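Local coordinates for protein thiamine-phosphate synthase (Pyrococcus furiosus, PDB 1XI3) that probably condenses a thiazole phosphate with a hydroxymethylpyrimidine diphosphate to form thiamine phosphate, releasing diphosphate in a magnesium-dependent reaction, at residues E95-P98 / I99-K103; L154-I157 / V158-V161; G169-N172 / K173-R177. All coordinates share one frame; numbering follows the deposited sequence.

Contact 1 (E95-P98 / I99-K103); sequences EDMP and IEVAK
The carboxylate of E100 is the flat group here, and P98 CB lies over one face, offset from the carboxyl carbon and almost equally far from OE1 (3.5 Å) and from OE2 (3.6 Å). The chain doubles back to get there: CG is wedged between backbone N and carbonyl carbon (chi1 69°), and a second bend at chi2 carries the acid over the proline. OE1 is buried here with no polar partner in the model. On the pyrrolidine ring, V101 CG2 lies alongside P98 CB at 3.9 Å, the two side chains pointing the same way. P98 is the N-cap of the helix and its carbonyl starts the bonding pattern: A102 N donates to P98 O over 2.9 Å, nearly straight at 173°, while V101 N adds a weak bond to the same oxygen. In the fold, this turn joins barrel strand 89-92 to helix 99-105. I99 packs on I111 and A113 of strand 110-115 and on A124 of helix 118-127. D96, a predicted magnesium ligand beside D77, offers its carbonyl to R53 of the second subunit, where Y56 covers V101.

Contact 2 (L154-I157 / V158-V161); sequences LRKI and VESV
The C-terminal turns of helix 150-160, one of the outer helices of a TIM barrel, hold this contact, and they show how a helix surface is tied by an i to i+4 salt bridge while its end is closed by main-chain and serine bonds. R155 and E159 make the bridge: R155 NE donates to E159 OE1 at 2.7 Å. The fit is single-pronged. OE1 uses its anti lone pair, lies tilted out of the guanidinium plane, and the carboxylate is turned 83° against that plane. What brings the two together is a bend at chi2 of the arginine (61°), which turns it toward the C-terminal end of the helix, where E159 CG also lies over one guanidinium face, 3.2 Å above it and offset toward the rim. The arginine has a second anchor, since NH1 is hydrogen-bonded to the carbonyl of T182 in a neighbouring loop; this should help to fix its rotation. V158 CG1 approaches R155 NH1 at 4.0 Å. Beneath these exposed groups run regular helical bonds, V158 N to L154 O and E159 N to R155 O. The opposite flank is apolar: L154 rests on A134 of strand 131-135 and on V184, I157 on L132 and on A121 of helix 118-127, joining the helix to the barrel wall and to its neighbour. At the end the pattern tightens. I157 O takes S160 N at 3.0 Å, with the donor above the carbonyl plane, and a weak bond from V161 N, the first residue to leave helical angles. S160 completes the closure from its side chain: OG, anti to its own carbonyl carbon (chi1 -54°), folds back to donate to K156 O at 2.6 Å.

Contact 3 (G169-N172 / K173-R177); sequences GGIN and KDNAR. With SO4 (sulfate ion), chain C.
The side-chain amide of N175 overlaps that of N172, the two planes stacked and only 12° apart. Both ends of the N175 amide are engaged by backbone: OD1 accepts N172 N at 2.8 Å in an almost straight bond, and ND2 donates to G170 O at 2.9 Å, with that oxygen near the amide plane. N172 answers with its own OD1, which accepts D174 N at 3.0 Å and so forms an Asx turn, with a weaker bond from N175 N. In place of N175, an alanine would probably leave N172 N and G170 O without these partners and strip the N172 amide of the group stacked on it. G170 N donates to sulfate O4 over 3.1 Å; the sulfate, probably from the crystallisation liquor, is also held by I190 N and S191 OG. G170, I190 and S191 are predicted to bind the thiazole phosphate, so the anion is consistent with a phosphate mimic in the classic phosphate site of TIM barrels. The loop leads from strand 165-168 into helix 176-180, where A176 packs on I209 of helix 199-214, and K173 makes a salt bridge to E205 of that same helix.

Overall arrangement
The contacts come in series along one eight-stranded parallel barrel. Contact 1 opens the helix after strand 89-92, contact 2 closes helix 150-160, and contact 3 occupies the loop after strand 165-168, which follows that helix. Centres of contacts 2 and 3 are about 18 Å apart, their nearest atoms about 6 Å. The centre of contact 1 lies about 23 Å from that of contact 2 and about 29 Å from that of contact 3, across the chain's centre from the latter. Contacts 1 and 3 hold loops that follow strands, at the barrel end where TIM-barrel active sites lie, consistent with their predicted magnesium and thiazole phosphate sites; contact 2 lies in the outer helical layer.

Contact 1 (E95-P98 / I99-K103)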
# COMPACT_ATOMS: atom_id res chain seq x y z
N GLU A 95 5.63 6.75 10.07
CA GLU A 95 5.70 5.32 9.67
C GLU A 95 5.35 5.08 8.21
O GLU A 95 5.23 3.94 7.77
CB GLU A 95 4.78 4.49 10.56
CG GLU A 95 5.16 4.57 12.06
N ASP A 96 5.20 6.16 7.44
CA ASP A 96 4.74 6.03 6.06
C ASP A 96 5.88 6.29 5.07
O ASP A 96 7.04 6.54 5.46
CB ASP A 96 3.57 6.99 5.80
CG ASP A 96 2.36 6.72 6.68
OD1 ASP A 96 1.59 7.69 6.89
OD2 ASP A 96 2.18 5.58 7.19
N MET A 97 5.57 6.24 3.79
CA MET A 97 6.56 6.59 2.79
C MET A 97 7.14 7.96 3.03
O MET A 97 6.42 8.88 3.33
CB MET A 97 5.91 6.59 1.40
CG MET A 97 6.91 6.61 0.30
SD MET A 97 6.17 6.24 -1.27
CE MET A 97 5.88 4.45 -1.12
N PRO A 98 8.47 8.10 2.93
CA PRO A 98 9.06 9.45 3.06
C PRO A 98 8.48 10.41 2.03
O PRO A 98 8.19 10.01 0.90
CB PRO A 98 10.54 9.21 2.79
CG PRO A 98 10.75 7.79 3.19
CD PRO A 98 9.49 7.06 2.78
N ILE A 99 8.32 11.66 2.44
CA ILE A 99 7.72 12.67 1.62
C ILE A 99 8.38 12.75 0.28
O ILE A 99 7.71 12.77 -0.76
CB ILE A 99 7.69 14.04 2.32
CG1 ILE A 99 6.79 13.98 3.55
CG2 ILE A 99 7.20 15.13 1.34
CD1 ILE A 99 6.92 15.18 4.43
N GLU A 100 9.71 12.78 0.27
CA GLU A 100 10.41 12.98 -1.00
C GLU A 100 10.18 11.81 -1.97
O GLU A 100 10.14 11.99 -3.17
CB GLU A 100 11.91 13.22 -0.74
CG GLU A 100 12.69 12.00 -0.23
CD GLU A 100 12.67 11.80 1.29
OE1 GLU A 100 11.83 12.42 2.04
OE2 GLU A 100 13.52 10.97 1.72
N VAL A 101 10.02 10.62 -1.42
CA VAL A 101 9.83 9.43 -2.22
C VAL A 101 8.42 9.43 -2.77
O VAL A 101 8.18 9.09 -3.93
CB VAL A 101 10.10 8.15 -1.34
CG1 VAL A 101 9.78 6.88 -2.12
CG2 VAL A 101 11.53 8.15 -0.88
N ALA A 102 7.46 9.76 -1.92
CA ALA A 102 6.06 9.89 -2.38
C ALA A 102 5.92 10.88 -3.53
O ALA A 102 5.21 10.62 -4.51
CB ALA A 102 5.19 10.32 -1.23
N LYS A 103 6.60 12.01 -3.41
CA LYS A 103 6.56 13.05 -4.45
C LYS A 103 7.16 12.54 -5.75
O LYS A 103 6.70 12.90 -6.84
CB LYS A 103 7.30 14.30 -3.98
CG LYS A 103 6.59 15.06 -2.86
CD LYS A 103 7.15 16.47 -2.59
CE LYS A 103 6.81 17.49 -3.70
NZ LYS A 103 5.41 17.35 -4.33

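Contact 2 (L154-I157 / V158-V161)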
# COMPACT_ATOMS: atom_id res chain seq x y z
N LEU A 154 0.59 24.02 18.95
CA LEU A 154 -0.11 24.29 17.68
C LEU A 154 0.16 25.73 17.20
O LEU A 154 0.51 25.93 16.06
CB LEU A 154 -1.59 24.04 17.86
CG LEU A 154 -2.46 24.27 16.61
CD1 LEU A 154 -1.94 23.36 15.43
CD2 LEU A 154 -3.87 24.00 16.94
N ARG A 155 -0.04 26.73 18.07
CA ARG A 155 0.23 28.13 17.68
C ARG A 155 1.64 28.35 17.20
O ARG A 155 1.89 29.05 16.22
CB ARG A 155 -0.10 29.07 18.87
CG ARG A 155 0.19 30.52 18.67
CD ARG A 155 -0.60 31.16 17.54
NE ARG A 155 -0.07 32.49 17.20
CZ ARG A 155 -0.42 33.19 16.14
NH1 ARG A 155 -1.35 32.73 15.28
NH2 ARG A 155 0.14 34.37 15.91
N LYS A 156 2.61 27.73 17.86
CA LYS A 156 3.97 27.90 17.46
C LYS A 156 4.22 27.36 16.07
O LYS A 156 4.94 27.97 15.30
CB LYS A 156 4.89 27.24 18.49
CG LYS A 156 6.37 27.43 18.21
CD LYS A 156 6.89 28.83 18.42
CE LYS A 156 8.43 28.84 18.25
NZ LYS A 156 8.97 30.20 18.03
N ILE A 157 3.57 26.24 15.74
CA ILE A 157 3.72 25.69 14.41
C ILE A 157 3.13 26.71 13.38
O ILE A 157 3.74 27.00 12.38
CB ILE A 157 3.10 24.28 14.31
CG1 ILE A 157 4.06 23.25 14.97
CG2 ILE A 157 2.89 23.86 12.85
CD1 ILE A 157 3.40 21.97 15.43
N VAL A 158 1.93 27.20 13.68
CA VAL A 158 1.23 28.15 12.81
C VAL A 158 2.12 29.37 12.54
O VAL A 158 2.25 29.83 11.41
CB VAL A 158 -0.10 28.58 13.41
CG1 VAL A 158 -0.68 29.80 12.65
CG2 VAL A 158 -1.11 27.42 13.43
N GLU A 159 2.78 29.85 13.60
CA GLU A 159 3.67 31.01 13.46
C GLU A 159 4.94 30.73 12.66
O GLU A 159 5.54 31.66 12.10
CB GLU A 159 4.09 31.50 14.85
CG GLU A 159 2.97 32.05 15.68
CD GLU A 159 3.41 32.37 17.11
OE1 GLU A 159 2.54 32.79 17.92
OE2 GLU A 159 4.61 32.19 17.44
N SER A 160 5.36 29.46 12.61
CA SER A 160 6.66 29.09 12.10
C SER A 160 6.70 28.58 10.69
O SER A 160 7.78 28.48 10.10
CB SER A 160 7.28 28.04 13.02
OG SER A 160 7.31 28.49 14.38
N VAL A 161 5.54 28.24 10.11
CA VAL A 161 5.50 27.70 8.75
C VAL A 161 4.62 28.55 7.86
O VAL A 161 3.78 29.29 8.34
CB VAL A 161 4.99 26.23 8.70
CG1 VAL A 161 5.79 25.36 9.62
CG2 VAL A 161 3.49 26.14 9.01

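Contact 3 (G169-N172 / K173-R177)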
# COMPACT_ATOMS: atom_id res chain seq x y z
N GLY A 169 -6.73 16.28 16.56
CA GLY A 169 -6.58 15.49 17.76
C GLY A 169 -7.41 16.00 18.91
O GLY A 169 -7.11 17.05 19.49
N GLY A 170 -8.47 15.28 19.23
CA GLY A 170 -9.32 15.63 20.36
C GLY A 170 -10.21 16.85 20.16
O GLY A 170 -10.70 17.44 21.14
N ILE A 171 -10.44 17.21 18.89
CA ILE A 171 -11.18 18.42 18.57
C ILE A 171 -12.68 18.14 18.50
O ILE A 171 -13.12 17.16 17.92
CB ILE A 171 -10.71 19.08 17.25
CG1 ILE A 171 -9.20 19.37 17.31
CG2 ILE A 171 -11.48 20.35 16.97
CD1 ILE A 171 -8.56 19.77 15.96
N ASN A 172 -13.45 19.04 19.10
CA ASN A 172 -14.88 18.95 19.05
C ASN A 172 -15.52 20.32 19.17
O ASN A 172 -14.84 21.30 19.20
CB ASN A 172 -15.38 17.97 20.12
CG ASN A 172 -14.98 18.39 21.52
OD1 ASN A 172 -15.15 19.55 21.91
ND2 ASN A 172 -14.42 17.46 22.27
N LYS A 173 -16.86 20.36 19.19
CA LYS A 173 -17.57 21.65 19.15
C LYS A 173 -17.30 22.53 20.35
O LYS A 173 -17.43 23.75 20.27
CB LYS A 173 -19.09 21.44 18.99
CG LYS A 173 -19.73 20.70 20.15
CD LYS A 173 -21.26 20.72 20.04
CE LYS A 173 -21.83 19.35 19.87
NZ LYS A 173 -23.30 19.40 19.61
N ASP A 174 -16.90 21.91 21.46
CA ASP A 174 -16.60 22.64 22.69
C ASP A 174 -15.22 23.31 22.71
O ASP A 174 -15.04 24.27 23.42
CB ASP A 174 -16.73 21.70 23.89
CG ASP A 174 -18.17 21.17 24.09
OD1 ASP A 174 -19.14 21.87 23.72
OD2 ASP A 174 -18.33 20.05 24.60
N ASN A 175 -14.24 22.77 21.97
CA ASN A 175 -12.89 23.36 21.94
C ASN A 175 -12.50 23.88 20.57
O ASN A 175 -11.44 24.50 20.42
CB ASN A 175 -11.83 22.38 22.47
CG ASN A 175 -11.78 21.08 21.70
OD1 ASN A 175 -12.00 21.06 20.49
ND2 ASN A 175 -11.50 19.98 22.39
N ALA A 176 -13.38 23.71 19.59
CA ALA A 176 -13.07 24.12 18.22
C ALA A 176 -12.74 25.60 18.06
O ALA A 176 -11.79 25.95 17.38
CB ALA A 176 -14.18 23.69 17.27
N ARG A 177 -13.48 26.52 18.72
CA ARG A 177 -13.11 27.96 18.61
C ARG A 177 -11.71 28.26 19.12
O ARG A 177 -10.97 28.96 18.47
CB ARG A 177 -14.10 28.88 19.35
CG ARG A 177 -15.38 29.03 18.64
CD ARG A 177 -16.20 30.23 19.17
NE ARG A 177 -17.14 30.62 18.14
CZ ARG A 177 -18.29 29.98 17.93
NH1 ARG A 177 -18.62 28.96 18.69
NH2 ARG A 177 -19.09 30.36 16.95
S SO4 C . -10.26 12.68 17.36
O1 SO4 C . -10.81 13.21 18.62
O2 SO4 C . -10.99 11.43 17.20
O3 SO4 C . -10.56 13.60 16.25
O4 SO4 C . -8.84 12.67 17.52